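Local atomic coordinates of thioesterase (Streptomyces sp. WAC02707, PDB entry 6VAP), a protein that serves as the type II thioesterase of the borrelidin biosynthetic cluster, probably hydrolysing unwanted acyl groups from carrier domains of the polyketide synthase. Residues T102-E112 with Y184-C194. Residues are numbered along the deposited sequence; the frame is centred on the assembly and turned at random.
Sequences TLAFELARRFE and YRYRPGPKLRC
From Tyr-184 to Cys-194 an irregular loop runs alongside helical residues 102-112, Tyr-184 level with Thr-102 and Leu-192 closest to Arg-109, their CA atoms 6.6 Å apart. At the Thr-102 end, its methyl CG2 sits almost centrally over one face of the Tyr-184 ring, a CH-pi contact 3.4 Å from the centroid, while OG1 turns away to Arg-126. The Tyr-184 hydroxyl donates to the anti lone pair of Glu-106 OE2 (OH to OE2, 2.6 Å). Water 1 carries the same oxygen on to the backbone N of Arg-187, and OE1 pairs with Arg-110. Arg-109 sends its chain past the Phe-105 ring and, bending at chi3 (139°), reaches the loop; NH1 and NH2 both grip Arg-187 O end-on in the guanidinium plane, the NH2 bond being 2.6 Å. Tyr-186 CE1 lies over a face of this guanidinium, with the two planes 24° apart. Between the polar ends the Leu-192 methyls spread to separate partners, CD1 packing on Phe-105 CD1 (3.6 Å) and CD2 meeting Ala-108 CB. Glu-112 closes the other end: OE1 and OE2 share the N-H of Arg-193, and OE2 also accepts from Cys-194 N (3.1 Å). Glu-112 OE1 lies over a face of the Arg-193 guanidinium, 3.5 Å from its NH1, giving charge attraction without a directed N-H. In this alpha/beta-hydrolase fold the helix follows the probable nucleophile elbow, and the loop leads into strand 196-201. Glu-112 thus takes two loop N-H groups directly and Arg-109 one carbonyl, while Glu-106 holds the Tyr-184 hydroxyl and serves Arg-187 N through water; the neighbouring arginines would be expected to favour ionised Glu-106 and Glu-112.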
loop_
_atom_site.group_PDB
_atom_site.type_symbol
_atom_site.label_atom_id
_atom_site.label_comp_id
_atom_site.label_asym_id
_atom_site.label_seq_id
_atom_site.Cartn_x
_atom_site.Cartn_y
_atom_site.Cartn_z
ATOM N N THR A 102 1.891 4.872 -2.083
ATOM C CA THR A 102 1.648 5.699 -3.256
ATOM C C THR A 102 0.594 5.056 -4.154
ATOM O O THR A 102 -0.318 5.732 -4.647
ATOM C CB THR A 102 2.953 5.925 -4.015
ATOM O OG1 THR A 102 3.925 6.537 -3.168
ATOM C CG2 THR A 102 2.706 6.836 -5.265
ATOM N N LEU A 103 0.694 3.748 -4.367
ATOM C CA LEU A 103 -0.343 3.044 -5.105
ATOM C C LEU A 103 -1.694 3.204 -4.437
ATOM O O LEU A 103 -2.683 3.488 -5.121
ATOM C CB LEU A 103 0.028 1.578 -5.242
ATOM C CG LEU A 103 -0.989 0.699 -5.970
ATOM C CD1 LEU A 103 -1.312 1.274 -7.355
ATOM C CD2 LEU A 103 -0.444 -0.696 -6.108
ATOM N N ALA A 104 -1.746 3.071 -3.105
ATOM C CA ALA A 104 -3.003 3.242 -2.387
ATOM C C ALA A 104 -3.575 4.623 -2.596
ATOM O O ALA A 104 -4.797 4.766 -2.727
ATOM C CB ALA A 104 -2.835 2.973 -0.889
ATOM N N PHE A 105 -2.711 5.639 -2.628
ATOM C CA PHE A 105 -3.181 6.996 -2.831
ATOM C C PHE A 105 -3.729 7.171 -4.230
ATOM O O PHE A 105 -4.716 7.874 -4.420
ATOM C CB PHE A 105 -2.051 7.979 -2.576
ATOM C CG PHE A 105 -2.290 9.346 -3.171
ATOM C CD1 PHE A 105 -3.110 10.279 -2.530
ATOM C CD2 PHE A 105 -1.668 9.716 -4.323
ATOM C CE1 PHE A 105 -3.304 11.524 -3.066
ATOM C CE2 PHE A 105 -1.855 10.960 -4.857
ATOM C CZ PHE A 105 -2.678 11.875 -4.227
ATOM N N GLU A 106 -3.058 6.601 -5.223
ATOM C CA GLU A 106 -3.512 6.688 -6.605
ATOM C C GLU A 106 -4.832 5.961 -6.789
ATOM O O GLU A 106 -5.713 6.447 -7.509
ATOM C CB GLU A 106 -2.424 6.125 -7.521
ATOM C CG GLU A 106 -1.228 7.031 -7.705
ATOM C CD GLU A 106 -1.623 8.344 -8.394
ATOM O OE1 GLU A 106 -2.661 8.351 -9.067
ATOM O OE2 GLU A 106 -0.899 9.336 -8.230
ATOM N N LEU A 107 -4.981 4.802 -6.144
ATOM C CA LEU A 107 -6.252 4.085 -6.177
ATOM C C LEU A 107 -7.341 4.891 -5.496
ATOM O O LEU A 107 -8.470 4.965 -5.991
ATOM C CB LEU A 107 -6.104 2.712 -5.507
ATOM C CG LEU A 107 -5.208 1.746 -6.238
ATOM C CD1 LEU A 107 -4.862 0.517 -5.338
ATOM C CD2 LEU A 107 -5.921 1.266 -7.506
ATOM N N ALA A 108 -6.993 5.598 -4.426
ATOM C CA ALA A 108 -7.984 6.437 -3.762
ATOM C C ALA A 108 -8.481 7.538 -4.687
ATOM O O ALA A 108 -9.679 7.825 -4.763
ATOM C CB ALA A 108 -7.399 7.021 -2.484
ATOM N N ARG A 109 -7.560 8.178 -5.392
ATOM C CA ARG A 109 -7.924 9.192 -6.362
ATOM C C ARG A 109 -8.911 8.649 -7.367
ATOM O O ARG A 109 -9.877 9.332 -7.711
ATOM C CB ARG A 109 -6.668 9.685 -7.091
ATOM C CG ARG A 109 -5.889 10.762 -6.422
ATOM C CD ARG A 109 -4.637 11.118 -7.251
ATOM N NE ARG A 109 -4.398 12.556 -7.294
ATOM C CZ ARG A 109 -3.463 13.126 -8.035
ATOM N NH1 ARG A 109 -2.692 12.376 -8.810
ATOM N NH2 ARG A 109 -3.293 14.429 -7.975
ATOM N N ARG A 110 -8.696 7.409 -7.829
ATOM C CA ARG A 110 -9.588 6.813 -8.823
ATOM C C ARG A 110 -10.948 6.406 -8.240
ATOM O O ARG A 110 -11.979 6.495 -8.917
ATOM C CB ARG A 110 -8.872 5.619 -9.442
ATOM C CG ARG A 110 -7.752 6.017 -10.368
ATOM C CD ARG A 110 -6.691 4.936 -10.445
ATOM N NE ARG A 110 -5.727 5.194 -11.540
ATOM C CZ ARG A 110 -4.683 6.017 -11.422
ATOM N NH1 ARG A 110 -4.484 6.695 -10.296
ATOM N NH2 ARG A 110 -3.855 6.186 -12.433
ATOM N N PHE A 111 -10.972 5.920 -7.002
ATOM C CA PHE A 111 -12.240 5.609 -6.360
ATOM C C PHE A 111 -13.093 6.856 -6.243
ATOM O O PHE A 111 -14.275 6.832 -6.592
ATOM C CB PHE A 111 -12.003 4.979 -4.992
ATOM C CG PHE A 111 -11.710 3.504 -5.047
ATOM C CD1 PHE A 111 -12.705 2.594 -5.409
ATOM C CD2 PHE A 111 -10.476 3.022 -4.694
ATOM C CE1 PHE A 111 -12.468 1.252 -5.448
ATOM C CE2 PHE A 111 -10.216 1.652 -4.714
ATOM C CZ PHE A 111 -11.196 0.767 -5.106
ATOM N N GLU A 112 -12.494 7.959 -5.773
ATOM C CA GLU A 112 -13.240 9.192 -5.560
ATOM C C GLU A 112 -13.736 9.774 -6.871
ATOM O O GLU A 112 -14.883 10.219 -6.952
ATOM C CB GLU A 112 -12.370 10.209 -4.829
ATOM C CG GLU A 112 -11.959 9.770 -3.411
ATOM C CD GLU A 112 -11.671 10.971 -2.488
ATOM O OE1 GLU A 112 -11.611 12.131 -2.992
ATOM O OE2 GLU A 112 -11.525 10.743 -1.262
ATOM N N TYR A 184 8.089 7.541 -9.880
ATOM C CA TYR A 184 6.761 8.126 -9.739
ATOM C C TYR A 184 6.807 9.631 -9.868
ATOM O O TYR A 184 7.651 10.277 -9.255
ATOM C CB TYR A 184 6.198 7.748 -8.386
ATOM C CG TYR A 184 4.874 8.359 -8.010
ATOM C CD1 TYR A 184 3.687 8.033 -8.705
ATOM C CD2 TYR A 184 4.809 9.334 -7.019
ATOM C CE1 TYR A 184 2.492 8.622 -8.368
ATOM C CE2 TYR A 184 3.598 9.930 -6.675
ATOM C CZ TYR A 184 2.450 9.543 -7.308
ATOM O OH TYR A 184 1.239 10.150 -6.962
ATOM N N ARG A 185 5.900 10.215 -10.669
ATOM C CA ARG A 185 5.766 11.668 -10.859
ATOM C C ARG A 185 4.330 12.022 -10.432
ATOM O O ARG A 185 3.465 11.550 -11.088
ATOM C CB ARG A 185 6.119 12.035 -12.307
ATOM C CG ARG A 185 7.430 11.424 -12.790
ATOM C CD ARG A 185 7.982 11.922 -14.113
ATOM N NE ARG A 185 7.299 11.317 -15.249
ATOM C CZ ARG A 185 7.207 11.840 -16.486
ATOM N NH1 ARG A 185 7.737 13.018 -16.791
ATOM N NH2 ARG A 185 6.557 11.176 -17.415
ATOM N N TYR A 186 4.118 12.734 -9.326
ATOM C CA TYR A 186 2.814 13.164 -8.858
ATOM C C TYR A 186 2.258 14.166 -9.851
ATOM O O TYR A 186 2.904 15.159 -10.187
ATOM C CB TYR A 186 2.937 13.794 -7.474
ATOM C CG TYR A 186 1.678 14.477 -7.003
ATOM C CD1 TYR A 186 0.512 13.753 -6.751
ATOM C CD2 TYR A 186 1.657 15.838 -6.781
ATOM C CE1 TYR A 186 -0.614 14.373 -6.336
ATOM C CE2 TYR A 186 0.521 16.475 -6.337
ATOM C CZ TYR A 186 -0.618 15.732 -6.106
ATOM O OH TYR A 186 -1.763 16.351 -5.677
ATOM N N ARG A 187 1.086 13.891 -10.360
ATOM C CA ARG A 187 0.406 14.873 -11.198
ATOM C C ARG A 187 -0.669 15.536 -10.361
ATOM O O ARG A 187 -1.564 14.832 -9.909
ATOM C CB ARG A 187 -0.214 14.215 -12.423
ATOM C CG ARG A 187 0.640 13.104 -12.990
ATOM C CD ARG A 187 -0.002 12.494 -14.222
ATOM N NE ARG A 187 0.677 11.266 -14.631
ATOM C CZ ARG A 187 0.065 10.118 -14.912
ATOM N NH1 ARG A 187 -1.255 10.015 -14.834
ATOM N NH2 ARG A 187 0.782 9.066 -15.274
ATOM N N PRO A 188 -0.614 16.845 -10.144
ATOM C CA PRO A 188 -1.630 17.501 -9.309
ATOM C C PRO A 188 -3.039 17.242 -9.825
ATOM O O PRO A 188 -3.284 17.178 -11.034
ATOM C CB PRO A 188 -1.256 18.987 -9.407
ATOM C CG PRO A 188 0.191 19.008 -9.739
ATOM C CD PRO A 188 0.434 17.779 -10.577
ATOM N N GLY A 189 -3.969 17.105 -8.885
ATOM C CA GLY A 189 -5.366 16.915 -9.187
ATOM C C GLY A 189 -6.226 17.317 -8.004
ATOM O O GLY A 189 -5.744 17.872 -7.006
ATOM N N PRO A 190 -7.525 17.043 -8.090
ATOM C CA PRO A 190 -8.407 17.374 -6.963
ATOM C C PRO A 190 -7.947 16.667 -5.706
ATOM O O PRO A 190 -7.544 15.503 -5.752
ATOM C CB PRO A 190 -9.780 16.870 -7.412
ATOM C CG PRO A 190 -9.682 16.766 -8.922
ATOM C CD PRO A 190 -8.242 16.406 -9.211
ATOM N N LYS A 191 -7.969 17.389 -4.587
ATOM C CA LYS A 191 -7.650 16.786 -3.300
ATOM C C LYS A 191 -8.599 15.630 -2.986
ATOM O O LYS A 191 -9.733 15.586 -3.455
ATOM C CB LYS A 191 -7.745 17.824 -2.173
ATOM C CG LYS A 191 -6.526 18.753 -2.076
ATOM C CD LYS A 191 -6.625 19.600 -0.796
ATOM C CE LYS A 191 -5.526 20.622 -0.730
ATOM N NZ LYS A 191 -5.625 21.458 0.509
ATOM N N LEU A 192 -8.149 14.705 -2.143
ATOM C CA LEU A 192 -9.073 13.692 -1.639
ATOM C C LEU A 192 -10.051 14.309 -0.625
ATOM O O LEU A 192 -9.859 15.412 -0.116
ATOM C CB LEU A 192 -8.289 12.526 -1.026
ATOM C CG LEU A 192 -7.376 11.758 -1.987
ATOM C CD1 LEU A 192 -6.455 10.821 -1.204
ATOM C CD2 LEU A 192 -8.150 10.958 -3.023
ATOM N N ARG A 193 -11.133 13.652 -0.280
ATOM C CA ARG A 193 -12.010 14.050 0.840
ATOM C C ARG A 193 -11.996 12.976 1.926
ATOM O O ARG A 193 -12.397 13.251 3.024
ATOM C CB ARG A 193 -13.436 14.283 0.343
ATOM C CG ARG A 193 -13.540 15.367 -0.718
ATOM C CD ARG A 193 -14.898 15.396 -1.384
ATOM N NE ARG A 193 -14.748 15.126 -2.803
ATOM C CZ ARG A 193 -14.752 13.912 -3.325
ATOM N NH1 ARG A 193 -14.992 12.873 -2.544
ATOM N NH2 ARG A 193 -14.561 13.753 -4.617
ATOM N N CYS A 194 -11.545 11.780 1.622
ATOM C CA CYS A 194 -11.547 10.690 2.601
ATOM C C CYS A 194 -10.492 10.983 3.636
ATOM O O CYS A 194 -9.503 11.532 3.332
ATOM C CB CYS A 194 -11.095 9.358 2.041
ATOM S SG CYS A 194 -9.400 9.419 1.438
HETATM O O HOH W 1 0.114 11.110 -10.195
HETATM O O HOH W 2 -4.686 15.085 -6.007
HETATM O O HOH W 3 -16.263 10.838 -4.200
HETATM O O HOH W 4 -10.929 13.352 -5.143
#